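Local coordinates for protein histidyl-trna synthetase (Thermus thermophilus, PDB 1H4V) that charges tRNA(His) with L-histidine at the expense of ATP, releasing AMP and diphosphate, and works as a homodimer, at residues V394-L399 against E410-Y415; E339-A344 against L361-P366; P224-L229 against A235-V240; R180-P185 against K218-R223. All coordinates share one frame; numbering follows the deposited sequence.

Contact 1: V394-L399 against E410-Y415; sequences VTLKRL and EEVPGY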
loop_
_atom_site.group_PDB
_atom_site.type_symbol
_atom_site.label_atom_id
_atom_site.label_comp_id
_atom_site.label_asym_id
_atom_site.label_seq_id
_atom_site.Cartn_x
_atom_site.Cartn_y
_atom_site.Cartn_z
ATOM N N VAL A 394 32.542 25.309 -0.338
ATOM C CA VAL A 394 31.335 25.323 0.480
ATOM C C VAL A 394 31.732 25.441 1.941
ATOM O O VAL A 394 32.830 25.034 2.334
ATOM C CB VAL A 394 30.533 24.013 0.324
ATOM C CG1 VAL A 394 29.160 24.160 0.950
ATOM C CG2 VAL A 394 30.426 23.646 -1.140
ATOM N N THR A 395 30.835 25.997 2.744
ATOM C CA THR A 395 31.083 26.135 4.165
ATOM C C THR A 395 30.091 25.214 4.834
ATOM O O THR A 395 28.895 25.275 4.555
ATOM C CB THR A 395 30.853 27.585 4.645
ATOM O OG1 THR A 395 31.878 28.425 4.105
ATOM C CG2 THR A 395 30.889 27.671 6.163
ATOM N N LEU A 396 30.591 24.339 5.696
ATOM C CA LEU A 396 29.729 23.406 6.403
ATOM C C LEU A 396 29.812 23.650 7.902
ATOM O O LEU A 396 30.844 24.064 8.422
ATOM C CB LEU A 396 30.130 21.957 6.088
ATOM C CG LEU A 396 29.958 21.469 4.640
ATOM C CD1 LEU A 396 30.439 20.021 4.526
ATOM C CD2 LEU A 396 28.497 21.593 4.216
ATOM N N LYS A 397 28.708 23.402 8.592
ATOM C CA LYS A 397 28.675 23.587 10.024
ATOM C C LYS A 397 27.900 22.456 10.669
ATOM O O LYS A 397 26.692 22.334 10.466
ATOM C CB LYS A 397 28.018 24.922 10.377
ATOM C CG LYS A 397 28.035 25.233 11.866
ATOM C CD LYS A 397 27.274 26.514 12.174
ATOM C CE LYS A 397 27.561 26.997 13.584
ATOM N NZ LYS A 397 29.020 27.276 13.747
ATOM N N ARG A 398 28.590 21.616 11.432
ATOM C CA ARG A 398 27.915 20.525 12.109
ATOM C C ARG A 398 27.114 21.205 13.213
ATOM O O ARG A 398 27.676 21.721 14.176
ATOM C CB ARG A 398 28.926 19.534 12.681
ATOM C CG ARG A 398 28.277 18.301 13.285
ATOM C CD ARG A 398 29.279 17.173 13.492
ATOM N NE ARG A 398 28.625 15.957 13.976
ATOM C CZ ARG A 398 27.638 15.332 13.339
ATOM N NH1 ARG A 398 27.184 15.806 12.188
ATOM N NH2 ARG A 398 27.096 14.239 13.857
ATOM N N LEU A 399 25.797 21.224 13.050
ATOM C CA LEU A 399 24.923 21.886 14.008
ATOM C C LEU A 399 25.092 21.429 15.455
ATOM O O LEU A 399 25.207 22.258 16.355
ATOM C CB LEU A 399 23.457 21.743 13.573
ATOM C CG LEU A 399 23.091 22.296 12.186
ATOM C CD1 LEU A 399 21.585 22.370 12.055
ATOM C CD2 LEU A 399 23.668 23.670 11.994
ATOM N N GLU A 410 34.244 18.994 -4.421
ATOM C CA GLU A 410 34.600 17.603 -4.670
ATOM C C GLU A 410 34.754 16.812 -3.373
ATOM O O GLU A 410 34.587 15.593 -3.363
ATOM C CB GLU A 410 35.913 17.511 -5.453
ATOM C CG GLU A 410 35.925 18.210 -6.805
ATOM C CD GLU A 410 35.865 19.726 -6.690
ATOM O OE1 GLU A 410 36.632 20.296 -5.878
ATOM O OE2 GLU A 410 35.058 20.350 -7.417
ATOM N N GLU A 411 35.060 17.510 -2.283
ATOM C CA GLU A 411 35.283 16.871 -0.983
ATOM C C GLU A 411 34.054 16.756 -0.098
ATOM O O GLU A 411 34.076 16.032 0.894
ATOM C CB GLU A 411 36.365 17.632 -0.197
ATOM C CG GLU A 411 37.692 17.791 -0.914
ATOM C CD GLU A 411 38.666 18.681 -0.151
ATOM O OE1 GLU A 411 38.308 19.841 0.163
ATOM O OE2 GLU A 411 39.794 18.221 0.130
ATOM N N VAL A 412 32.988 17.472 -0.435
ATOM C CA VAL A 412 31.788 17.436 0.384
ATOM C C VAL A 412 31.158 16.053 0.577
ATOM O O VAL A 412 30.852 15.659 1.705
ATOM C CB VAL A 412 30.731 18.413 -0.154
ATOM C CG1 VAL A 412 29.443 18.296 0.646
ATOM C CG2 VAL A 412 31.266 19.825 -0.056
ATOM N N PRO A 413 30.956 15.296 -0.512
ATOM C CA PRO A 413 30.351 13.964 -0.355
ATOM C C PRO A 413 31.147 13.098 0.628
ATOM O O PRO A 413 30.602 12.544 1.585
ATOM C CB PRO A 413 30.401 13.385 -1.770
ATOM C CG PRO A 413 30.395 14.590 -2.647
ATOM C CD PRO A 413 31.318 15.545 -1.918
ATOM N N GLY A 414 32.447 12.995 0.375
ATOM C CA GLY A 414 33.306 12.190 1.220
ATOM C C GLY A 414 33.325 12.653 2.656
ATOM O O GLY A 414 33.211 11.846 3.575
ATOM N N TYR A 415 33.469 13.956 2.853
ATOM C CA TYR A 415 33.515 14.520 4.190
ATOM C C TYR A 415 32.234 14.225 4.969
ATOM O O TYR A 415 32.280 13.801 6.130
ATOM C CB TYR A 415 33.724 16.028 4.099
ATOM C CG TYR A 415 33.714 16.716 5.437
ATOM C CD1 TYR A 415 34.896 16.880 6.174
ATOM C CD2 TYR A 415 32.519 17.174 5.990
ATOM C CE1 TYR A 415 34.879 17.484 7.435
ATOM C CE2 TYR A 415 32.488 17.775 7.245
ATOM C CZ TYR A 415 33.664 17.930 7.961
ATOM O OH TYR A 415 33.620 18.538 9.194
#

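Contact 2: E339-A344 against L361-P366; sequences EAVAEA and LAPRKP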
loop_
_atom_site.group_PDB
_atom_site.type_symbol
_atom_site.label_atom_id
_atom_site.label_comp_id
_atom_site.label_asym_id
_atom_site.label_seq_id
_atom_site.Cartn_x
_atom_site.Cartn_y
_atom_site.Cartn_z
ATOM N N GLU A 339 22.238 34.028 -7.136
ATOM C CA GLU A 339 22.935 33.119 -8.048
ATOM C C GLU A 339 23.289 31.813 -7.340
ATOM O O GLU A 339 23.420 30.769 -7.981
ATOM C CB GLU A 339 24.226 33.754 -8.587
ATOM C CG GLU A 339 25.048 32.809 -9.467
ATOM C CD GLU A 339 26.491 33.267 -9.683
ATOM O OE1 GLU A 339 27.286 32.457 -10.218
ATOM O OE2 GLU A 339 26.837 34.421 -9.325
ATOM N N ALA A 340 23.431 31.878 -6.020
ATOM C CA ALA A 340 23.786 30.711 -5.230
ATOM C C ALA A 340 22.623 29.724 -5.056
ATOM O O ALA A 340 22.835 28.564 -4.707
ATOM C CB ALA A 340 24.310 31.156 -3.875
ATOM N N VAL A 341 21.401 30.186 -5.301
ATOM C CA VAL A 341 20.213 29.341 -5.185
ATOM C C VAL A 341 20.356 28.141 -6.127
ATOM O O VAL A 341 20.166 26.996 -5.731
ATOM C CB VAL A 341 18.946 30.126 -5.567
ATOM C CG1 VAL A 341 17.739 29.197 -5.592
ATOM C CG2 VAL A 341 18.731 31.270 -4.601
ATOM N N ALA A 342 20.715 28.415 -7.375
ATOM C CA ALA A 342 20.905 27.360 -8.362
ATOM C C ALA A 342 22.071 26.458 -7.967
ATOM O O ALA A 342 21.998 25.237 -8.101
ATOM C CB ALA A 342 21.167 27.965 -9.724
ATOM N N GLU A 343 23.149 27.066 -7.488
ATOM C CA GLU A 343 24.321 26.307 -7.082
ATOM C C GLU A 343 23.991 25.402 -5.891
ATOM O O GLU A 343 24.554 24.321 -5.756
ATOM C CB GLU A 343 25.468 27.254 -6.714
ATOM C CG GLU A 343 25.854 28.235 -7.804
ATOM C CD GLU A 343 26.334 27.564 -9.084
ATOM O OE1 GLU A 343 27.047 26.537 -8.998
ATOM O OE2 GLU A 343 26.010 28.084 -10.179
ATOM N N ALA A 344 23.080 25.843 -5.029
ATOM C CA ALA A 344 22.697 25.035 -3.874
ATOM C C ALA A 344 21.970 23.785 -4.367
ATOM O O ALA A 344 22.124 22.685 -3.815
ATOM C CB ALA A 344 21.795 25.831 -2.947
ATOM N N LEU A 361 15.000 28.007 -1.324
ATOM C CA LEU A 361 14.843 28.547 -2.672
ATOM C C LEU A 361 15.130 30.032 -2.813
ATOM O O LEU A 361 15.212 30.537 -3.929
ATOM C CB LEU A 361 13.441 28.277 -3.206
ATOM C CG LEU A 361 13.276 27.056 -4.106
ATOM C CD1 LEU A 361 11.830 27.012 -4.618
ATOM C CD2 LEU A 361 14.261 27.134 -5.267
ATOM N N ALA A 362 15.269 30.740 -1.700
ATOM C CA ALA A 362 15.549 32.171 -1.758
ATOM C C ALA A 362 16.723 32.510 -0.860
ATOM O O ALA A 362 17.011 31.788 0.090
ATOM C CB ALA A 362 14.319 32.967 -1.326
ATOM N N PRO A 363 17.433 33.609 -1.156
ATOM C CA PRO A 363 18.571 33.965 -0.301
ATOM C C PRO A 363 18.067 34.427 1.060
ATOM O O PRO A 363 16.883 34.719 1.230
ATOM C CB PRO A 363 19.239 35.107 -1.063
ATOM C CG PRO A 363 18.854 34.846 -2.495
ATOM C CD PRO A 363 17.406 34.446 -2.368
ATOM N N ARG A 364 18.971 34.476 2.028
ATOM C CA ARG A 364 18.647 34.939 3.368
ATOM C C ARG A 364 19.960 35.136 4.118
ATOM O O ARG A 364 21.013 34.697 3.664
ATOM C CB ARG A 364 17.747 33.929 4.098
ATOM C CG ARG A 364 18.380 32.577 4.334
ATOM C CD ARG A 364 17.806 31.504 3.415
ATOM N NE ARG A 364 16.501 31.010 3.858
ATOM C CZ ARG A 364 15.355 31.234 3.222
ATOM N NH1 ARG A 364 15.337 31.951 2.105
ATOM N NH2 ARG A 364 14.227 30.728 3.698
ATOM N N LYS A 365 19.901 35.818 5.254
ATOM C CA LYS A 365 21.101 36.057 6.042
ATOM C C LYS A 365 21.599 34.723 6.600
ATOM O O LYS A 365 20.805 33.807 6.845
ATOM C CB LYS A 365 20.799 37.023 7.190
ATOM C CG LYS A 365 20.221 38.364 6.755
ATOM C CD LYS A 365 21.190 39.134 5.878
ATOM C CE LYS A 365 20.693 40.550 5.634
ATOM N NZ LYS A 365 20.519 41.298 6.916
ATOM N N PRO A 366 22.922 34.599 6.808
ATOM C CA PRO A 366 23.507 33.365 7.336
ATOM C C PRO A 366 22.837 32.913 8.623
ATOM O O PRO A 366 22.509 31.741 8.785
ATOM C CB PRO A 366 24.969 33.745 7.558
ATOM C CG PRO A 366 25.216 34.742 6.484
ATOM C CD PRO A 366 23.970 35.599 6.548
#

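Contact 3: P224-L229 against A235-V240; sequences PMLDFL and AHLKEV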
loop_
_atom_site.group_PDB
_atom_site.type_symbol
_atom_site.label_atom_id
_atom_site.label_comp_id
_atom_site.label_asym_id
_atom_site.label_seq_id
_atom_site.Cartn_x
_atom_site.Cartn_y
_atom_site.Cartn_z
ATOM N N PRO A 224 -25.779 -20.840 25.025
ATOM C CA PRO A 224 -24.664 -20.603 24.097
ATOM C C PRO A 224 -24.439 -21.749 23.110
ATOM O O PRO A 224 -24.727 -22.902 23.417
ATOM C CB PRO A 224 -23.461 -20.437 25.032
ATOM C CG PRO A 224 -24.072 -20.014 26.338
ATOM C CD PRO A 224 -25.291 -20.883 26.414
ATOM N N MET A 225 -23.909 -21.418 21.932
ATOM C CA MET A 225 -23.603 -22.411 20.904
ATOM C C MET A 225 -22.579 -23.406 21.459
ATOM O O MET A 225 -22.439 -24.518 20.946
ATOM C CB MET A 225 -23.038 -21.718 19.663
ATOM C CG MET A 225 -22.547 -22.645 18.553
ATOM S SD MET A 225 -23.826 -23.717 17.848
ATOM C CE MET A 225 -22.971 -25.279 17.811
ATOM N N LEU A 226 -21.871 -22.992 22.511
ATOM C CA LEU A 226 -20.869 -23.829 23.164
ATOM C C LEU A 226 -21.495 -25.072 23.757
ATOM O O LEU A 226 -20.886 -26.139 23.753
ATOM C CB LEU A 226 -20.163 -23.072 24.288
ATOM C CG LEU A 226 -18.912 -22.247 23.996
ATOM C CD1 LEU A 226 -18.398 -21.664 25.300
ATOM C CD2 LEU A 226 -17.840 -23.122 23.368
ATOM N N ASP A 227 -22.709 -24.932 24.277
ATOM C CA ASP A 227 -23.421 -26.057 24.880
ATOM C C ASP A 227 -23.890 -27.035 23.810
ATOM O O ASP A 227 -24.445 -28.081 24.128
ATOM C CB ASP A 227 -24.634 -25.557 25.674
ATOM C CG ASP A 227 -24.249 -24.657 26.841
ATOM O OD1 ASP A 227 -25.167 -24.093 27.474
ATOM O OD2 ASP A 227 -23.039 -24.513 27.131
ATOM N N PHE A 228 -23.667 -26.701 22.544
ATOM C CA PHE A 228 -24.097 -27.578 21.456
ATOM C C PHE A 228 -22.964 -28.163 20.607
ATOM O O PHE A 228 -23.206 -28.689 19.519
ATOM C CB PHE A 228 -25.087 -26.842 20.542
ATOM C CG PHE A 228 -26.409 -26.539 21.197
ATOM C CD1 PHE A 228 -26.496 -25.597 22.217
ATOM C CD2 PHE A 228 -27.569 -27.203 20.796
ATOM C CE1 PHE A 228 -27.710 -25.324 22.828
ATOM C CE2 PHE A 228 -28.796 -26.932 21.408
ATOM C CZ PHE A 228 -28.866 -25.992 22.423
ATOM N N LEU A 229 -21.731 -28.092 21.096
ATOM C CA LEU A 229 -20.627 -28.633 20.323
ATOM C C LEU A 229 -20.724 -30.153 20.206
ATOM O O LEU A 229 -20.943 -30.856 21.192
ATOM C CB LEU A 229 -19.285 -28.243 20.950
ATOM C CG LEU A 229 -18.952 -26.753 21.079
ATOM C CD1 LEU A 229 -17.487 -26.613 21.459
ATOM C CD2 LEU A 229 -19.225 -26.025 19.764
ATOM N N ALA A 235 -13.547 -31.987 20.785
ATOM C CA ALA A 235 -12.194 -32.521 20.834
ATOM C C ALA A 235 -11.226 -31.568 20.156
ATOM O O ALA A 235 -10.078 -31.423 20.592
ATOM C CB ALA A 235 -12.146 -33.892 20.152
ATOM N N HIS A 236 -11.691 -30.930 19.082
ATOM C CA HIS A 236 -10.870 -29.985 18.330
ATOM C C HIS A 236 -10.591 -28.750 19.189
ATOM O O HIS A 236 -9.464 -28.257 19.250
ATOM C CB HIS A 236 -11.588 -29.592 17.036
ATOM C CG HIS A 236 -10.730 -28.841 16.066
ATOM N ND1 HIS A 236 -10.512 -27.481 16.157
ATOM C CD2 HIS A 236 -10.025 -29.262 14.990
ATOM C CE1 HIS A 236 -9.712 -27.099 15.176
ATOM N NE2 HIS A 236 -9.401 -28.160 14.454
ATOM N N LEU A 237 -11.623 -28.268 19.872
ATOM C CA LEU A 237 -11.475 -27.111 20.733
ATOM C C LEU A 237 -10.545 -27.431 21.895
ATOM O O LEU A 237 -9.766 -26.578 22.327
ATOM C CB LEU A 237 -12.841 -26.662 21.261
ATOM C CG LEU A 237 -12.854 -25.497 22.260
ATOM C CD1 LEU A 237 -12.140 -24.274 21.674
ATOM C CD2 LEU A 237 -14.307 -25.170 22.614
ATOM N N LYS A 238 -10.620 -28.657 22.409
ATOM C CA LYS A 238 -9.754 -29.031 23.519
ATOM C C LYS A 238 -8.302 -29.026 23.054
ATOM O O LYS A 238 -7.415 -28.603 23.786
ATOM C CB LYS A 238 -10.138 -30.402 24.075
ATOM N N GLU A 239 -8.061 -29.483 21.830
ATOM C CA GLU A 239 -6.709 -29.486 21.270
ATOM C C GLU A 239 -6.188 -28.041 21.186
ATOM O O GLU A 239 -5.062 -27.746 21.606
ATOM C CB GLU A 239 -6.713 -30.110 19.870
ATOM C CG GLU A 239 -6.977 -31.606 19.841
ATOM C CD GLU A 239 -5.771 -32.419 20.289
ATOM O OE1 GLU A 239 -4.743 -32.401 19.578
ATOM O OE2 GLU A 239 -5.847 -33.075 21.351
ATOM N N VAL A 240 -7.011 -27.143 20.647
ATOM C CA VAL A 240 -6.616 -25.747 20.526
ATOM C C VAL A 240 -6.269 -25.175 21.901
ATOM O O VAL A 240 -5.262 -24.478 22.060
ATOM C CB VAL A 240 -7.736 -24.887 19.900
ATOM C CG1 VAL A 240 -7.264 -23.446 19.752
ATOM C CG2 VAL A 240 -8.135 -25.455 18.552
#

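Contact 4: R180-P185 against K218-R223; sequences REVLSP and KELGVR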
loop_
_atom_site.group_PDB
_atom_site.type_symbol
_atom_site.label_atom_id
_atom_site.label_comp_id
_atom_site.label_asym_id
_atom_site.label_seq_id
_atom_site.Cartn_x
_atom_site.Cartn_y
_atom_site.Cartn_z
ATOM N N ARG A 180 -35.075 -21.673 17.191
ATOM C CA ARG A 180 -36.416 -21.459 16.672
ATOM C C ARG A 180 -37.436 -21.709 17.777
ATOM O O ARG A 180 -38.391 -20.947 17.932
ATOM C CB ARG A 180 -36.688 -22.376 15.476
ATOM N N GLU A 181 -37.218 -22.764 18.556
ATOM C CA GLU A 181 -38.122 -23.099 19.652
ATOM C C GLU A 181 -38.171 -22.011 20.726
ATOM O O GLU A 181 -39.243 -21.652 21.208
ATOM C CB GLU A 181 -37.708 -24.425 20.294
ATOM C CG GLU A 181 -38.011 -25.653 19.450
ATOM C CD GLU A 181 -37.354 -26.905 20.000
ATOM O OE1 GLU A 181 -37.507 -27.169 21.216
ATOM O OE2 GLU A 181 -36.688 -27.625 19.217
ATOM N N VAL A 182 -37.011 -21.482 21.089
ATOM C CA VAL A 182 -36.929 -20.450 22.112
ATOM C C VAL A 182 -37.302 -19.045 21.641
ATOM O O VAL A 182 -37.891 -18.269 22.394
ATOM C CB VAL A 182 -35.507 -20.399 22.720
ATOM C CG1 VAL A 182 -35.318 -19.124 23.524
ATOM C CG2 VAL A 182 -35.289 -21.603 23.603
ATOM N N LEU A 183 -36.964 -18.713 20.402
ATOM C CA LEU A 183 -37.249 -17.377 19.895
ATOM C C LEU A 183 -38.556 -17.203 19.131
ATOM O O LEU A 183 -38.989 -16.074 18.918
ATOM C CB LEU A 183 -36.082 -16.890 19.035
ATOM C CG LEU A 183 -34.775 -16.686 19.799
ATOM C CD1 LEU A 183 -33.647 -16.365 18.834
ATOM C CD2 LEU A 183 -34.956 -15.565 20.806
ATOM N N SER A 184 -39.187 -18.301 18.721
ATOM C CA SER A 184 -40.453 -18.202 17.987
ATOM C C SER A 184 -41.571 -17.575 18.824
ATOM O O SER A 184 -42.203 -16.608 18.396
ATOM C CB SER A 184 -40.898 -19.575 17.473
ATOM O OG SER A 184 -40.162 -19.937 16.317
ATOM N N PRO A 185 -41.833 -18.114 20.026
ATOM C CA PRO A 185 -42.893 -17.542 20.862
ATOM C C PRO A 185 -42.623 -16.103 21.316
ATOM O O PRO A 185 -43.367 -15.550 22.120
ATOM C CB PRO A 185 -42.980 -18.528 22.029
ATOM C CG PRO A 185 -41.600 -19.094 22.109
ATOM C CD PRO A 185 -41.263 -19.315 20.660
ATOM N N LYS A 218 -30.781 -10.363 25.599
ATOM C CA LYS A 218 -30.241 -10.126 26.931
ATOM C C LYS A 218 -31.209 -10.606 28.016
ATOM O O LYS A 218 -30.783 -11.139 29.040
ATOM C CB LYS A 218 -29.952 -8.638 27.117
ATOM N N GLU A 219 -32.508 -10.422 27.787
ATOM C CA GLU A 219 -33.520 -10.840 28.754
ATOM C C GLU A 219 -33.744 -12.347 28.775
ATOM O O GLU A 219 -33.827 -12.950 29.845
ATOM C CB GLU A 219 -34.862 -10.157 28.471
ATOM N N LEU A 220 -33.866 -12.952 27.598
ATOM C CA LEU A 220 -34.090 -14.389 27.518
ATOM C C LEU A 220 -32.854 -15.165 27.962
ATOM O O LEU A 220 -32.965 -16.200 28.619
ATOM C CB LEU A 220 -34.470 -14.797 26.089
ATOM C CG LEU A 220 -35.762 -14.215 25.507
ATOM C CD1 LEU A 220 -36.051 -14.861 24.164
ATOM C CD2 LEU A 220 -36.918 -14.465 26.460
ATOM N N GLY A 221 -31.678 -14.657 27.609
ATOM C CA GLY A 221 -30.448 -15.331 27.979
ATOM C C GLY A 221 -30.467 -16.773 27.503
ATOM O O GLY A 221 -30.363 -17.705 28.302
ATOM N N VAL A 222 -30.607 -16.956 26.193
ATOM C CA VAL A 222 -30.647 -18.291 25.615
ATOM C C VAL A 222 -29.312 -19.000 25.823
ATOM O O VAL A 222 -28.309 -18.372 26.176
ATOM C CB VAL A 222 -30.982 -18.237 24.096
ATOM C CG1 VAL A 222 -32.318 -17.535 23.890
ATOM C CG2 VAL A 222 -29.877 -17.511 23.326
ATOM N N ARG A 223 -29.310 -20.311 25.616
ATOM C CA ARG A 223 -28.103 -21.108 25.782
ATOM C C ARG A 223 -27.075 -20.839 24.669
ATOM O O ARG A 223 -27.430 -20.627 23.504
ATOM C CB ARG A 223 -28.467 -22.597 25.817
#

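Contact 1: V394-L399 against E410-Y415
Tyr415, whose backbone N bonds to Glu411 O at 2.9 Å, swings its ring across to Leu396 on the strand. The setting is the anticodon-binding domain of a class IIa synthetase: strand 393-398 runs within a mixed five-stranded sheet, and the C-terminal helix 412-419 packs on one face of it. No hydrogen bond joins the two segments; methyls and one ring do all the work. Leu396 CD1 comes beside the CD2-CE2 bond of the tyrosine, 3.8 Å from Tyr415 CD2 and 4.1 Å from Tyr415 CE2. The two side chains slide past each other in opposite directions, the leucine reaching back toward the Val394 end while the ring, with its CG anti to the backbone N (chi1 177°), reaches toward the Arg398 end. Phe380, Val405 and Leu407 from the neighbouring strands also touch Tyr415. On the other face of the sheet Thr395 OG1 is hydrogen-bonded to Glu388 and Arg406. Val412 makes the helix's other touch on the strand, and its two branches divide the strand between them. Its CG1 lies near the leucine, with Leu396 CD1 and Val412 CG1 4.4 Å apart. The Val412 and Val394 side chains cross at about a right angle, and there the contact ends methyl on methyl, Val394 CG2 to Val412 CG2 at 4.1 Å.

Contact 2: E339-A344 against L361-P366
Val341 is rotated to chi1 174°, which puts CG1 opposite its own backbone N and CG2 beside that N, and the two branches together cover Leu361 O. Val341 CG1 is 3.3 Å from Leu361 O and Val341 CG2 is 3.7 Å from the same oxygen, so aliphatic groups cover a backbone carbonyl. No hydrogen bond passes between the segments. Leu361 starts out heading away from the helix, yet an unusual chi1 of -97° turns its end back, and Leu361 CD2 arrives 4.1 Å from Val341 CG1. On the other branch, Pro363 crosses the valine at about a right angle, with Pro363 CD 4.1 Å from Val341 CG2. Trimmed to an alanine, this position would lose both branches, and Leu361 O and the proline ring would probably face a gap where the loop now rests on the helix. Farther along the loop, Arg364 NE makes a salt bridge with Glu372. The dimer closes over the same region: Ile138 of the second subunit packs on Val341, and Pro101 of the second subunit packs on Leu361. The loop after strand 357-359 thus rests on the early part of helix 338-351, and strand 331-335, that helix and the parallel strand 357-359 form a beta-alpha-beta crossover of the alpha/beta anticodon-binding domain.

Contact 3: P224-L229 against A235-V240
Leu237 on helix 231-246 meets Leu226 and Leu229, and the turn that presents it opens at Ala235, whose carbonyl O receives Glu239 N at 3.1 Å. His236 comes next and turns to a different side of the helix, where its buried ring is held by a hydrogen bond from NE2 to Glu135 O and lies against Pro137 and Asp140. Leu237 then reaches across to the loop. Its CG stands anti to the backbone N (chi1 176°) and chi2 is 55°, which points a single methyl, CD2, at the pair of neighbouring methyls Leu229 CD1 and Leu226 CD2. Leu229 CD1 is the nearer, 3.7 Å from Leu237 CD2, while Leu226 CD2 lies 4.2 Å from Leu237 CD2. Both leucines cross Leu237 at about a right angle. The short 3-10 turn 225-227 curls the loop, consistent with Leu226 and Leu229 facing the same methyl. Asp227 N bonds to Pro224 O at 3.0 Å within that turn. The chain here is re-entering the class II catalytic core after the intervening helices, and the leucines settle on strand 160-165 of the core sheet, with Leu226 on Ser164, Leu229 on Ser165, and Leu237 on Leu163 and Ser165. Val240, one turn on from His236, bonds through its N to His236 O at 3.0 Å and lays its side chain against Asp140 of helix 137-153.

Contact 4: R180-P185 against K218-R223
Leu220 reaches from the last turn of helix 211-220 toward Leu183 and Val182 at the end of helix 169-183. Its CB heads for that helix, and CG, anti to the carbonyl carbon (chi1 -62°), continues the approach, but neither atom comes within 4.5 Å of the opposite segment. The touching falls to the tip. Leu220 CD1 is 3.6 Å from Leu183 CD2, the two leucines meeting at a slant; the same methyl is 4.3 Å from Val182 O and 4.4 Å from Val182 CG1. The side chain of Leu220 also touches His186. Just beyond, Gly221 leaves the helix with a positive phi of 55°, and the chain turns to bring Val222 in beside Leu220. Val222 has chi1 -58°, which wedges CG2 between its backbone N and carbonyl carbon and aims CG1 at the neighbour. Val182 CG1 and Val222 CG1 are then 3.4 Å apart, a tight fit for two methyls. Both segments fall between the two parts of the catalytic region in the sequence. One residue further, the backbone of Arg223 adds polar ties to helix 169-183: its N is bonded to Tyr178 OH and its O to Tyr175 OH. Between the two segments themselves there are only apolar touches, so their meeting probably relies on shape and partial shielding from water, and directional bonds come from the Arg223 backbone.

In the fold
The four contacts fall into two distant pairs. Contacts 1 and 2 share the anticodon-binding domain, their centres about 17 Å apart and their nearest atoms about 7 Å apart; one sets the C-terminal helix on the sheet, the other closes a loop onto a helix near the second subunit. Contacts 3 and 4 lie on the opposite side of the chain's centre, about 21 Å apart between centres, and they touch where Phe228 CE1 meets Arg223 CB at 4.1 Å. Contact 4 lies wholly within the stretch of sequence between the two catalytic parts, and contact 3 ties its return to the catalytic core. The centre of either contact 1 or 2 lies about 69 to 78 Å from that of contact 3 or 4, and the enzyme here is ligand-free.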